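Local atomic coordinates of putative ferredoxin--NADP reductase (Plasmodium falciparum 3D7, PDB entry 2OK7), a protein that probably transfers electrons between NADPH and [2Fe-2S] ferredoxin through a bound FAD, and may serve the last step of isoprenoid precursor synthesis. Residues G216-D221 / F246-N251; L38-N43 / L114-K119; Y48-T53 / S108-N113. All blocks are in the same frame, centred on the assembly; numbering follows the deposited sequence.

Interaction 1 of 3, residues G216-D221 / F246-N251; sequences GVYNED and FSYKQN. With A2P (adenosine-2'-5'-diphosphate), chain I.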
loop_
_atom_site.group_PDB
_atom_site.type_symbol
_atom_site.label_atom_id
_atom_site.label_comp_id
_atom_site.label_asym_id
_atom_site.label_seq_id
_atom_site.Cartn_x
_atom_site.Cartn_y
_atom_site.Cartn_z
ATOM N N GLY A 216 5.435 -11.626 8.650
ATOM C CA GLY A 216 5.106 -10.486 9.479
ATOM C C GLY A 216 3.628 -10.171 9.456
ATOM O O GLY A 216 3.081 -9.860 8.399
ATOM N N VAL A 217 2.986 -10.273 10.619
ATOM C CA VAL A 217 1.623 -9.784 10.823
ATOM C C VAL A 217 1.565 -8.976 12.124
ATOM O O VAL A 217 2.574 -8.844 12.813
ATOM C CB VAL A 217 0.584 -10.930 10.852
ATOM C CG1 VAL A 217 0.234 -11.384 9.436
ATOM C CG2 VAL A 217 1.077 -12.086 11.702
ATOM N N TYR A 218 0.398 -8.420 12.446
ATOM C CA TYR A 218 0.226 -7.624 13.653
ATOM C C TYR A 218 0.493 -8.457 14.908
ATOM O O TYR A 218 1.403 -8.134 15.678
ATOM C CB TYR A 218 -1.174 -7.019 13.698
ATOM C CG TYR A 218 -1.385 -5.988 14.790
ATOM C CD1 TYR A 218 -0.881 -4.686 14.660
ATOM C CD2 TYR A 218 -2.109 -6.301 15.943
ATOM C CE1 TYR A 218 -1.081 -3.724 15.654
ATOM C CE2 TYR A 218 -2.318 -5.340 16.952
ATOM C CZ TYR A 218 -1.797 -4.060 16.790
ATOM O OH TYR A 218 -2.000 -3.113 17.756
ATOM N N ASN A 219 -0.273 -9.535 15.086
ATOM C CA ASN A 219 -0.141 -10.408 16.253
ATOM C C ASN A 219 -0.473 -11.864 15.925
ATOM O O ASN A 219 -0.638 -12.191 14.760
ATOM C CB ASN A 219 -0.951 -9.872 17.462
ATOM C CG ASN A 219 -2.437 -9.630 17.151
ATOM O OD1 ASN A 219 -3.010 -10.170 16.198
ATOM N ND2 ASN A 219 -3.065 -8.811 17.979
ATOM N N GLU A 220 -0.568 -12.719 16.949
ATOM C CA GLU A 220 -0.876 -14.153 16.785
ATOM C C GLU A 220 -2.193 -14.353 16.035
ATOM O O GLU A 220 -2.253 -15.110 15.065
ATOM C CB GLU A 220 -0.920 -14.855 18.153
ATOM C CG GLU A 220 -0.633 -16.371 18.125
ATOM C CD GLU A 220 -1.887 -17.264 18.028
ATOM O OE1 GLU A 220 -3.029 -16.749 18.029
ATOM O OE2 GLU A 220 -1.727 -18.503 17.959
ATOM N N ASP A 221 -3.216 -13.611 16.454
ATOM C CA ASP A 221 -4.560 -13.678 15.882
ATOM C C ASP A 221 -4.678 -13.152 14.441
ATOM O O ASP A 221 -5.703 -13.374 13.784
ATOM C CB ASP A 221 -5.546 -12.957 16.813
ATOM C CG ASP A 221 -5.818 -13.732 18.107
ATOM O OD1 ASP A 221 -4.952 -14.509 18.563
ATOM O OD2 ASP A 221 -6.920 -13.578 18.666
ATOM N N PHE A 246 5.898 -10.334 14.850
ATOM C CA PHE A 246 4.709 -9.561 15.210
ATOM C C PHE A 246 5.013 -8.071 15.387
ATOM O O PHE A 246 5.921 -7.707 16.144
ATOM C CB PHE A 246 4.037 -10.133 16.463
ATOM C CG PHE A 246 3.727 -11.608 16.379
ATOM C CD1 PHE A 246 4.140 -12.475 17.396
ATOM C CD2 PHE A 246 3.018 -12.134 15.290
ATOM C CE1 PHE A 246 3.849 -13.847 17.342
ATOM C CE2 PHE A 246 2.724 -13.507 15.219
ATOM C CZ PHE A 246 3.140 -14.366 16.250
ATOM N N SER A 247 4.256 -7.215 14.694
ATOM C CA SER A 247 4.499 -5.769 14.760
ATOM C C SER A 247 3.953 -5.125 16.027
ATOM O O SER A 247 4.361 -4.007 16.377
ATOM C CB SER A 247 3.982 -5.037 13.521
ATOM O OG SER A 247 2.567 -4.988 13.471
ATOM N N TYR A 248 3.034 -5.815 16.701
ATOM C CA TYR A 248 2.564 -5.382 18.010
ATOM C C TYR A 248 3.688 -5.555 19.021
ATOM O O TYR A 248 4.183 -6.666 19.244
ATOM C CB TYR A 248 1.299 -6.131 18.451
ATOM C CG TYR A 248 0.619 -5.504 19.652
ATOM C CD1 TYR A 248 0.407 -4.120 19.719
ATOM C CD2 TYR A 248 0.179 -6.286 20.719
ATOM C CE1 TYR A 248 -0.216 -3.530 20.824
ATOM C CE2 TYR A 248 -0.448 -5.707 21.833
ATOM C CZ TYR A 248 -0.643 -4.329 21.875
ATOM O OH TYR A 248 -1.261 -3.748 22.960
ATOM N N LYS A 249 4.094 -4.432 19.603
ATOM C CA LYS A 249 5.285 -4.354 20.446
ATOM C C LYS A 249 5.122 -5.007 21.826
ATOM O O LYS A 249 6.108 -5.496 22.393
ATOM C CB LYS A 249 5.705 -2.891 20.593
ATOM C CG LYS A 249 6.362 -2.287 19.352
ATOM C CD LYS A 249 5.731 -0.949 18.929
ATOM C CE LYS A 249 5.953 0.194 19.920
ATOM N NZ LYS A 249 4.774 0.448 20.796
ATOM N N GLN A 250 3.885 -4.995 22.351
ATOM C CA GLN A 250 3.506 -5.500 23.706
ATOM C C GLN A 250 4.246 -4.812 24.866
ATOM O O GLN A 250 4.287 -5.316 25.994
ATOM C CB GLN A 250 3.587 -7.044 23.792
ATOM C CG GLN A 250 2.435 -7.777 23.091
ATOM C CD GLN A 250 2.774 -9.206 22.673
ATOM O OE1 GLN A 250 3.025 -10.071 23.513
ATOM N NE2 GLN A 250 2.760 -9.458 21.368
ATOM N N ASN A 251 4.777 -3.627 24.552
ATOM C CA ASN A 251 5.702 -2.842 25.357
ATOM C C ASN A 251 5.928 -1.593 24.519
ATOM O O ASN A 251 6.613 -1.654 23.493
ATOM C CB ASN A 251 7.036 -3.587 25.546
ATOM C CG ASN A 251 7.967 -2.899 26.534
ATOM O OD1 ASN A 251 8.599 -1.885 26.221
ATOM N ND2 ASN A 251 8.076 -3.471 27.731
HETATM P P1 A2P I . 2.022 -2.427 11.332
HETATM O O1P A2P I . 3.106 -1.592 11.973
HETATM O O2P A2P I . 1.290 -1.766 10.183
HETATM O O3P A2P I . 1.073 -3.113 12.292
HETATM P P2 A2P I . -0.818 -4.965 6.404
HETATM O O4P A2P I . -1.120 -5.960 5.307
HETATM O O5P A2P I . -0.507 -3.570 5.924
HETATM O O6P A2P I . -1.730 -5.039 7.595
HETATM O "O5'" A2P I . 0.602 -5.425 6.987
HETATM C "C5'" A2P I . 0.767 -6.638 7.710
HETATM C "C4'" A2P I . 1.977 -6.461 8.615
HETATM O "O4'" A2P I . 3.030 -5.842 7.882
HETATM C "C3'" A2P I . 1.636 -5.541 9.780
HETATM O "O3'" A2P I . 2.107 -6.103 11.005
HETATM C "C2'" A2P I . 2.404 -4.274 9.498
HETATM O "O2'" A2P I . 2.864 -3.634 10.678
HETATM C "C1'" A2P I . 3.564 -4.794 8.684
HETATM N N9 A2P I . 4.261 -3.677 7.990
HETATM C C8 A2P I . 3.848 -2.395 7.920
HETATM N N7 A2P I . 4.747 -1.638 7.260
HETATM C C5 A2P I . 5.771 -2.427 6.913
HETATM C C6 A2P I . 7.057 -2.252 6.192
HETATM N N6 A2P I . 7.403 -1.040 5.721
HETATM N N1 A2P I . 7.855 -3.331 6.030
HETATM C C2 A2P I . 7.474 -4.532 6.509
HETATM N N3 A2P I . 6.333 -4.764 7.182
HETATM C C4 A2P I . 5.447 -3.769 7.398
#
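Val217 meets Phe246 with backbone and side chain, and Ser247 through its carbonyl. Its O accepts Ser247 N at 3.0 Å, with 157° at the hydrogen, and Phe246 CA directs its own hydrogen to the same oxygen. The side chains of Val217 and Phe246 run alongside each other, Val217 CG2 reaching the phenyl edge 4.1 Å from Phe246 CD2, where a small branched group fits beside a flat ring. Tyr218 comes next and carries much of the contact. Its O takes Tyr248 N at 3.0 Å, so two successive carbonyls grip two successive amides. With CG anti to the backbone N (chi1 -170°), the ring swings back to Tyr248, whose CB stands over one face, 4.1 Å from the Tyr218 ring centroid, in a CH-pi contact. The two rings are tilted by 23° and slid so far apart that they barely overlap. At Asn219 the backbone packs on Phe246, Asn219 C lying 3.6 Å from Phe246 CD2, while the amide turns elsewhere and ND2 bonds Asn30 O. Glu220 N stands over one face of the same phenyl, toward its rim. Ser247, a side chain small enough to approach the ribose, has OG accepting from A2P O3' at 2.7 Å and donating to A2P O3P at 2.7 Å; that phosphate oxygen also sits at the Tyr218 ring edge. This is part of the 2'-phosphate site expected for an NADP-dependent enzyme, at the C-terminal ends of strands 211-217 and 240-246, neighbours in the parallel sheet. Gly216 continues that sheet through backbone bonds to Ala177 of strand 173-178 and to Gly179 just beyond it.

Interaction 2 of 3, residues L38-N43 / L114-K119; sequences LEINHN and LSVAIK. With FAD (flavin-adenine dinucleotide), chain H.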
loop_
_atom_site.group_PDB
_atom_site.type_symbol
_atom_site.label_atom_id
_atom_site.label_comp_id
_atom_site.label_asym_id
_atom_site.label_seq_id
_atom_site.Cartn_x
_atom_site.Cartn_y
_atom_site.Cartn_z
ATOM N N LEU A 38 -12.371 -17.067 0.740
ATOM C CA LEU A 38 -13.429 -17.517 -0.162
ATOM C C LEU A 38 -13.017 -18.819 -0.840
ATOM O O LEU A 38 -11.923 -18.915 -1.397
ATOM C CB LEU A 38 -13.748 -16.445 -1.221
ATOM C CG LEU A 38 -14.239 -15.046 -0.823
ATOM C CD1 LEU A 38 -14.191 -14.120 -2.025
ATOM C CD2 LEU A 38 -15.655 -15.080 -0.248
ATOM N N GLU A 39 -13.890 -19.819 -0.771
ATOM C CA GLU A 39 -13.745 -21.035 -1.570
ATOM C C GLU A 39 -14.650 -20.824 -2.782
ATOM O O GLU A 39 -15.865 -20.638 -2.634
ATOM C CB GLU A 39 -14.162 -22.266 -0.758
ATOM C CG GLU A 39 -13.649 -23.612 -1.287
ATOM C CD GLU A 39 -14.361 -24.824 -0.661
ATOM O OE1 GLU A 39 -15.199 -24.635 0.253
ATOM O OE2 GLU A 39 -14.086 -25.968 -1.085
ATOM N N ILE A 40 -14.046 -20.817 -3.969
ATOM C CA ILE A 40 -14.741 -20.449 -5.210
ATOM C C ILE A 40 -14.826 -21.615 -6.203
ATOM O O ILE A 40 -13.802 -22.128 -6.665
ATOM C CB ILE A 40 -14.086 -19.209 -5.882
ATOM C CG1 ILE A 40 -14.232 -17.969 -4.993
ATOM C CG2 ILE A 40 -14.704 -18.937 -7.247
ATOM C CD1 ILE A 40 -13.229 -16.846 -5.288
ATOM N N ASN A 41 -16.052 -22.027 -6.517
ATOM C CA ASN A 41 -16.295 -23.037 -7.539
ATOM C C ASN A 41 -16.297 -22.416 -8.942
ATOM O O ASN A 41 -17.124 -21.560 -9.263
ATOM C CB ASN A 41 -17.604 -23.783 -7.247
ATOM C CG ASN A 41 -17.955 -24.828 -8.299
ATOM O OD1 ASN A 41 -17.089 -25.424 -8.947
ATOM N ND2 ASN A 41 -19.247 -25.057 -8.466
ATOM N N HIS A 42 -15.365 -22.875 -9.769
ATOM C CA HIS A 42 -15.170 -22.356 -11.125
ATOM C C HIS A 42 -15.505 -23.379 -12.216
ATOM O O HIS A 42 -15.142 -23.184 -13.382
ATOM C CB HIS A 42 -13.734 -21.834 -11.289
ATOM C CG HIS A 42 -12.670 -22.817 -10.901
ATOM N ND1 HIS A 42 -11.998 -23.594 -11.822
ATOM C CD2 HIS A 42 -12.132 -23.128 -9.695
ATOM C CE1 HIS A 42 -11.106 -24.345 -11.202
ATOM N NE2 HIS A 42 -11.172 -24.088 -9.909
ATOM N N ASN A 43 -16.194 -24.456 -11.820
ATOM C CA ASN A 43 -16.516 -25.624 -12.672
ATOM C C ASN A 43 -15.325 -26.326 -13.362
ATOM O O ASN A 43 -15.494 -27.028 -14.362
ATOM C CB ASN A 43 -17.644 -25.294 -13.668
ATOM C CG ASN A 43 -19.022 -25.494 -13.071
ATOM O OD1 ASN A 43 -19.413 -26.618 -12.743
ATOM N ND2 ASN A 43 -19.772 -24.407 -12.933
ATOM N N LEU A 114 -11.009 -23.344 -6.336
ATOM C CA LEU A 114 -9.893 -22.505 -5.936
ATOM C C LEU A 114 -10.281 -21.754 -4.686
ATOM O O LEU A 114 -11.464 -21.604 -4.397
ATOM C CB LEU A 114 -9.448 -21.543 -7.054
ATOM C CG LEU A 114 -10.355 -20.462 -7.654
ATOM C CD1 LEU A 114 -10.306 -19.129 -6.904
ATOM C CD2 LEU A 114 -9.910 -20.248 -9.073
ATOM N N SER A 115 -9.276 -21.278 -3.956
ATOM C CA SER A 115 -9.505 -20.417 -2.810
ATOM C C SER A 115 -8.724 -19.102 -2.902
ATOM O O SER A 115 -7.808 -18.967 -3.717
ATOM C CB SER A 115 -9.214 -21.156 -1.510
ATOM O OG SER A 115 -7.833 -21.416 -1.363
ATOM N N VAL A 116 -9.100 -18.146 -2.053
ATOM C CA VAL A 116 -8.555 -16.790 -2.091
ATOM C C VAL A 116 -8.712 -16.156 -0.695
ATOM O O VAL A 116 -9.602 -16.551 0.057
ATOM C CB VAL A 116 -9.239 -15.983 -3.258
ATOM C CG1 VAL A 116 -10.313 -15.007 -2.779
ATOM C CG2 VAL A 116 -8.205 -15.332 -4.160
ATOM N N ALA A 117 -7.833 -15.214 -0.344
ATOM C CA ALA A 117 -7.879 -14.511 0.955
ATOM C C ALA A 117 -7.924 -12.990 0.756
ATOM O O ALA A 117 -6.991 -12.395 0.202
ATOM C CB ALA A 117 -6.686 -14.897 1.810
ATOM N N ILE A 118 -9.017 -12.369 1.195
ATOM C CA ILE A 118 -9.274 -10.950 0.930
ATOM C C ILE A 118 -9.422 -10.139 2.214
ATOM O O ILE A 118 -10.367 -10.336 2.981
ATOM C CB ILE A 118 -10.527 -10.751 0.031
ATOM C CG1 ILE A 118 -10.342 -11.524 -1.275
ATOM C CG2 ILE A 118 -10.790 -9.255 -0.238
ATOM C CD1 ILE A 118 -11.495 -11.491 -2.187
ATOM N N LYS A 119 -8.474 -9.229 2.430
ATOM C CA LYS A 119 -8.533 -8.265 3.522
ATOM C C LYS A 119 -9.560 -7.174 3.193
ATOM O O LYS A 119 -9.544 -6.613 2.099
ATOM C CB LYS A 119 -7.137 -7.665 3.755
ATOM C CG LYS A 119 -7.079 -6.483 4.720
ATOM C CD LYS A 119 -5.650 -6.132 5.087
ATOM C CE LYS A 119 -5.610 -4.911 5.992
ATOM N NZ LYS A 119 -4.306 -4.801 6.704
HETATM P PA FAD H . -10.034 0.531 -3.309
HETATM O O1A FAD H . -9.925 0.187 -4.768
HETATM O O2A FAD H . -11.074 1.587 -3.074
HETATM O O5B FAD H . -8.554 0.818 -2.762
HETATM C C5B FAD H . -8.083 2.060 -2.322
HETATM C C4B FAD H . -7.592 1.981 -0.874
HETATM O O4B FAD H . -7.672 3.287 -0.358
HETATM C C3B FAD H . -8.416 1.128 0.092
HETATM O O3B FAD H . -7.522 0.601 1.040
HETATM C C2B FAD H . -9.368 2.076 0.802
HETATM O O2B FAD H . -9.429 1.857 2.194
HETATM C C1B FAD H . -8.770 3.449 0.534
HETATM N N9A FAD H . -9.759 4.382 -0.034
HETATM C C8A FAD H . -10.607 4.184 -1.097
HETATM N N7A FAD H . -11.357 5.295 -1.274
HETATM C C5A FAD H . -10.991 6.204 -0.344
HETATM C C6A FAD H . -11.434 7.493 -0.070
HETATM N N6A FAD H . -12.458 8.001 -0.752
HETATM N N1A FAD H . -10.867 8.201 0.978
HETATM C C2A FAD H . -9.878 7.617 1.755
HETATM N N3A FAD H . -9.442 6.331 1.480
HETATM C C4A FAD H . -9.993 5.641 0.449
HETATM N N1 FAD H . -5.252 -7.988 -1.360
HETATM C C2 FAD H . -5.706 -8.967 -0.502
HETATM O O2 FAD H . -6.467 -8.671 0.426
HETATM N N3 FAD H . -5.299 -10.277 -0.698
HETATM C C4 FAD H . -4.448 -10.616 -1.734
HETATM O O4 FAD H . -4.092 -11.788 -1.895
HETATM C C4X FAD H . -3.991 -9.626 -2.602
HETATM N N5 FAD H . -3.139 -9.954 -3.644
HETATM C C5X FAD H . -2.684 -8.985 -4.512
HETATM C C6 FAD H . -1.830 -9.331 -5.559
HETATM C C7 FAD H . -1.351 -8.365 -6.449
HETATM C C7M FAD H . -0.185 -8.718 -7.335
HETATM C C8 FAD H . -1.752 -7.031 -6.276
HETATM C C8M FAD H . -1.463 -5.988 -7.307
HETATM C C9 FAD H . -2.622 -6.698 -5.232
HETATM C C9A FAD H . -3.087 -7.664 -4.337
HETATM N N10 FAD H . -3.954 -7.329 -3.287
HETATM C C10 FAD H . -4.404 -8.305 -2.412
HETATM C "C1'" FAD H . -4.516 -5.937 -3.203
HETATM C "C2'" FAD H . -5.952 -5.863 -3.729
HETATM O "O2'" FAD H . -5.919 -5.484 -5.085
HETATM C "C3'" FAD H . -6.746 -4.889 -2.840
HETATM O "O3'" FAD H . -8.031 -5.361 -2.467
HETATM C "C4'" FAD H . -6.936 -3.531 -3.480
HETATM O "O4'" FAD H . -5.696 -2.918 -3.784
HETATM C "C5'" FAD H . -7.805 -2.677 -2.562
HETATM O "O5'" FAD H . -8.875 -2.367 -3.405
HETATM P P FAD H . -10.384 -2.221 -2.937
HETATM O O1P FAD H . -11.252 -2.361 -4.159
HETATM O O2P FAD H . -10.789 -3.159 -1.832
HETATM O O3P FAD H . -10.417 -0.719 -2.398
#
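Leu114 packs between Ile40 and His42, at the end of an antiparallel ladder. Its CB passes the imidazole 4.1 Å from His42 CD2. CG lies between the backbone N and the carbonyl carbon (chi1 61°), which keeps the fork close to the other strand, 3.8 Å from His42 CD2. From there the branches part: CD1 reaches over to the aliphatic chain of Ile40, 3.9 Å from its CB, and CD2 stays with the imidazole, 3.7 Å from His42 CD2. The forked tip thus serves two neighbours at once. The ring also presents an edge to Leu114 N, which lies in its plane, while His42 ND1 is engaged by Phe46 N. Backbone bonds pair the strands. Ile40 N meets Leu114 O at 2.7 Å, nearly straight (170° at the hydrogen), but the return bond from Leu114 N to Ile40 O is weak, and Leu38 and Val116 exchange a second pair. Leu38, Ile40, Leu114 and Val116 share one face, and Leu38 CD1 extends obliquely to Ile118 CD1, 3.8 Å away. Glu39 and Ser115 occupy the other face and find polar partners there, OE2 with Asn113 ND2 and OG with Ser106 OG. Farther along strand 114-119, Ala117 O accepts FAD N3 at 2.9 Å and Lys119 N gives its hydrogen to FAD O2 at 2.9 Å. Lys119 NZ, at the end of an extended chain, forms a salt bridge with a phosphate oxygen of A2P. The chemistry implies a division of labour: backbone bonds and aliphatic packing join the two strands of the flavin-binding antiparallel barrel, while main-chain O and N of strand 114-119 read the pyrimidine edge of the isoalloxazine.

Interaction 3 of 3, residues Y48-T53 / S108-N113; sequences YLEGHT and SNNMEN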
loop_
_atom_site.group_PDB
_atom_site.type_symbol
_atom_site.label_atom_id
_atom_site.label_comp_id
_atom_site.label_asym_id
_atom_site.label_seq_id
_atom_site.Cartn_x
_atom_site.Cartn_y
_atom_site.Cartn_z
ATOM N N TYR A 48 -4.695 -22.329 -13.689
ATOM C CA TYR A 48 -3.666 -21.522 -13.025
ATOM C C TYR A 48 -2.521 -22.410 -12.559
ATOM O O TYR A 48 -2.659 -23.627 -12.500
ATOM C CB TYR A 48 -4.251 -20.751 -11.825
ATOM C CG TYR A 48 -4.807 -21.628 -10.715
ATOM C CD1 TYR A 48 -6.102 -22.157 -10.786
ATOM C CD2 TYR A 48 -4.051 -21.909 -9.580
ATOM C CE1 TYR A 48 -6.607 -22.960 -9.781
ATOM C CE2 TYR A 48 -4.551 -22.718 -8.569
ATOM C CZ TYR A 48 -5.827 -23.231 -8.675
ATOM O OH TYR A 48 -6.321 -24.020 -7.664
ATOM N N LEU A 49 -1.395 -21.788 -12.242
ATOM C CA LEU A 49 -0.319 -22.439 -11.507
ATOM C C LEU A 49 -0.289 -21.836 -10.102
ATOM O O LEU A 49 -0.829 -20.752 -9.872
ATOM C CB LEU A 49 1.034 -22.259 -12.217
ATOM C CG LEU A 49 1.220 -22.834 -13.628
ATOM C CD1 LEU A 49 2.366 -22.144 -14.351
ATOM C CD2 LEU A 49 1.438 -24.338 -13.590
ATOM N N GLU A 50 0.322 -22.550 -9.165
ATOM C CA GLU A 50 0.441 -22.073 -7.795
ATOM C C GLU A 50 1.298 -20.823 -7.804
ATOM O O GLU A 50 2.346 -20.782 -8.462
ATOM C CB GLU A 50 1.035 -23.151 -6.878
ATOM C CG GLU A 50 0.135 -24.372 -6.644
ATOM C CD GLU A 50 0.183 -25.405 -7.781
ATOM O OE1 GLU A 50 0.983 -25.253 -8.742
ATOM O OE2 GLU A 50 -0.593 -26.379 -7.714
ATOM N N GLY A 51 0.817 -19.795 -7.111
ATOM C CA GLY A 51 1.450 -18.480 -7.131
ATOM C C GLY A 51 0.788 -17.464 -8.046
ATOM O O GLY A 51 1.060 -16.274 -7.934
ATOM N N HIS A 52 -0.084 -17.923 -8.945
ATOM C CA HIS A 52 -0.807 -17.021 -9.843
ATOM C C HIS A 52 -1.882 -16.227 -9.116
ATOM O O HIS A 52 -2.475 -16.696 -8.135
ATOM C CB HIS A 52 -1.443 -17.769 -11.024
ATOM C CG HIS A 52 -0.552 -17.906 -12.221
ATOM N ND1 HIS A 52 -0.647 -18.968 -13.097
ATOM C CD2 HIS A 52 0.440 -17.116 -12.698
ATOM C CE1 HIS A 52 0.249 -18.826 -14.059
ATOM N NE2 HIS A 52 0.919 -17.709 -13.842
ATOM N N THR A 53 -2.121 -15.015 -9.605
ATOM C CA THR A 53 -3.223 -14.197 -9.122
ATOM C C THR A 53 -4.461 -14.368 -10.005
ATOM O O THR A 53 -4.370 -14.782 -11.161
ATOM C CB THR A 53 -2.842 -12.701 -9.018
ATOM O OG1 THR A 53 -2.175 -12.294 -10.214
ATOM C CG2 THR A 53 -1.917 -12.456 -7.835
ATOM N N SER A 108 -3.849 -25.254 -4.409
ATOM C CA SER A 108 -3.163 -25.939 -5.506
ATOM C C SER A 108 -4.114 -26.350 -6.646
ATOM O O SER A 108 -5.328 -26.451 -6.432
ATOM C CB SER A 108 -2.406 -27.153 -4.964
ATOM O OG SER A 108 -3.272 -28.038 -4.272
ATOM N N ASN A 109 -3.542 -26.576 -7.836
ATOM C CA ASN A 109 -4.247 -26.988 -9.080
ATOM C C ASN A 109 -5.188 -28.173 -8.950
ATOM O O ASN A 109 -6.271 -28.187 -9.539
ATOM C CB ASN A 109 -3.232 -27.392 -10.156
ATOM C CG ASN A 109 -2.469 -26.230 -10.711
ATOM O OD1 ASN A 109 -2.320 -25.192 -10.059
ATOM N ND2 ASN A 109 -1.959 -26.394 -11.928
ATOM N N ASN A 110 -4.740 -29.169 -8.188
ATOM C CA ASN A 110 -5.412 -30.453 -8.021
ATOM C C ASN A 110 -6.744 -30.377 -7.281
ATOM O O ASN A 110 -7.564 -31.297 -7.379
ATOM C CB ASN A 110 -4.477 -31.430 -7.300
ATOM C CG ASN A 110 -3.681 -30.762 -6.195
ATOM O OD1 ASN A 110 -2.670 -30.111 -6.462
ATOM N ND2 ASN A 110 -4.131 -30.915 -4.952
ATOM N N MET A 111 -6.942 -29.289 -6.537
ATOM C CA MET A 111 -8.165 -29.078 -5.771
ATOM C C MET A 111 -9.291 -28.660 -6.700
ATOM O O MET A 111 -9.047 -27.999 -7.715
ATOM C CB MET A 111 -7.929 -28.039 -4.676
ATOM C CG MET A 111 -6.890 -28.484 -3.648
ATOM S SD MET A 111 -6.499 -27.263 -2.385
ATOM C CE MET A 111 -5.240 -28.147 -1.460
ATOM N N GLU A 112 -10.505 -29.092 -6.366
ATOM C CA GLU A 112 -11.710 -28.826 -7.161
ATOM C C GLU A 112 -12.003 -27.332 -7.291
ATOM O O GLU A 112 -12.001 -26.790 -8.402
ATOM C CB GLU A 112 -12.923 -29.521 -6.537
ATOM C CG GLU A 112 -13.199 -30.928 -7.034
ATOM C CD GLU A 112 -14.629 -31.374 -6.724
ATOM O OE1 GLU A 112 -15.577 -30.619 -7.047
ATOM O OE2 GLU A 112 -14.807 -32.480 -6.163
ATOM N N ASN A 113 -12.257 -26.690 -6.146
ATOM C CA ASN A 113 -12.488 -25.250 -6.061
ATOM C C ASN A 113 -11.195 -24.520 -5.751
ATOM O O ASN A 113 -10.375 -25.005 -4.977
ATOM C CB ASN A 113 -13.492 -24.925 -4.953
ATOM C CG ASN A 113 -14.750 -25.760 -5.027
ATOM O OD1 ASN A 113 -15.301 -25.994 -6.105
ATOM N ND2 ASN A 113 -15.227 -26.202 -3.866
#
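Glu50 and Asn109 make the tight part of this meeting of two turns. The carboxylate oxygen Glu50 OE2 accepts Asn109 N at 3.0 Å, almost straight at the hydrogen (170°), although the N-H arrives from above the carboxylate plane. The bend at chi2 (81°) turns the carboxylate to this backbone amide, while Glu50 CG lies 3.8 Å from Ser108 CA; an acid long enough to fold and still reach an amide suits the place. The carboxylate and the Asn109 side-chain amide lie nearly parallel, their planes 13° apart. The Tyr48 side chain also slides past Asn109, in the opposite direction, Tyr48 CZ lying 4.1 Å from Asn109 CA, and the phenol oxygen bonds Ser107 OG. Each segment is also braced internally. A type II turn from Leu49 to His52 is closed by His52 N on Leu49 O at 3.1 Å, with Gly51 at a positive phi that glycine accepts readily, and Leu49 N donates to His52 ND1 at 3.0 Å. The opposing type I turn runs from Ser108 to Met111. The loose side is the exposed one: Leu49 directs its side chain away from the other turn, and Asn110 hardly touches the 48-53 segment, held instead by a weak bond from Ser108 OG to its OD1. The contact joins the loop before strand 53-57 to the loop before strand 114-119. Helix 183-192, which follows strand 173-178 of the parallel sheet, lies against these loops, with Ser187, Phe188 and Lys191 against Glu50 and Lys190 against Met111, so they also face the nucleotide-binding half.

Interaction 2 is the buried one, two barrel strands joined by ladder bonds and aliphatic packing. Interaction 3 is partly buried and more polar, as befits two turns at the end of the same barrel; it is nested in the chain loop that interaction 2 closes, and the two touch through Glu39 and Asn113. Interaction 1 stands apart at the surface, in the parallel-sheet half, its centre about 27 Å from that of interaction 2, and it relies on aromatic rings and backbone carbonyls beside a ligand. Interactions 1 and 2 both border bound nucleotides, one A2P and the other chiefly the flavin, with Lys119 reaching A2P as well.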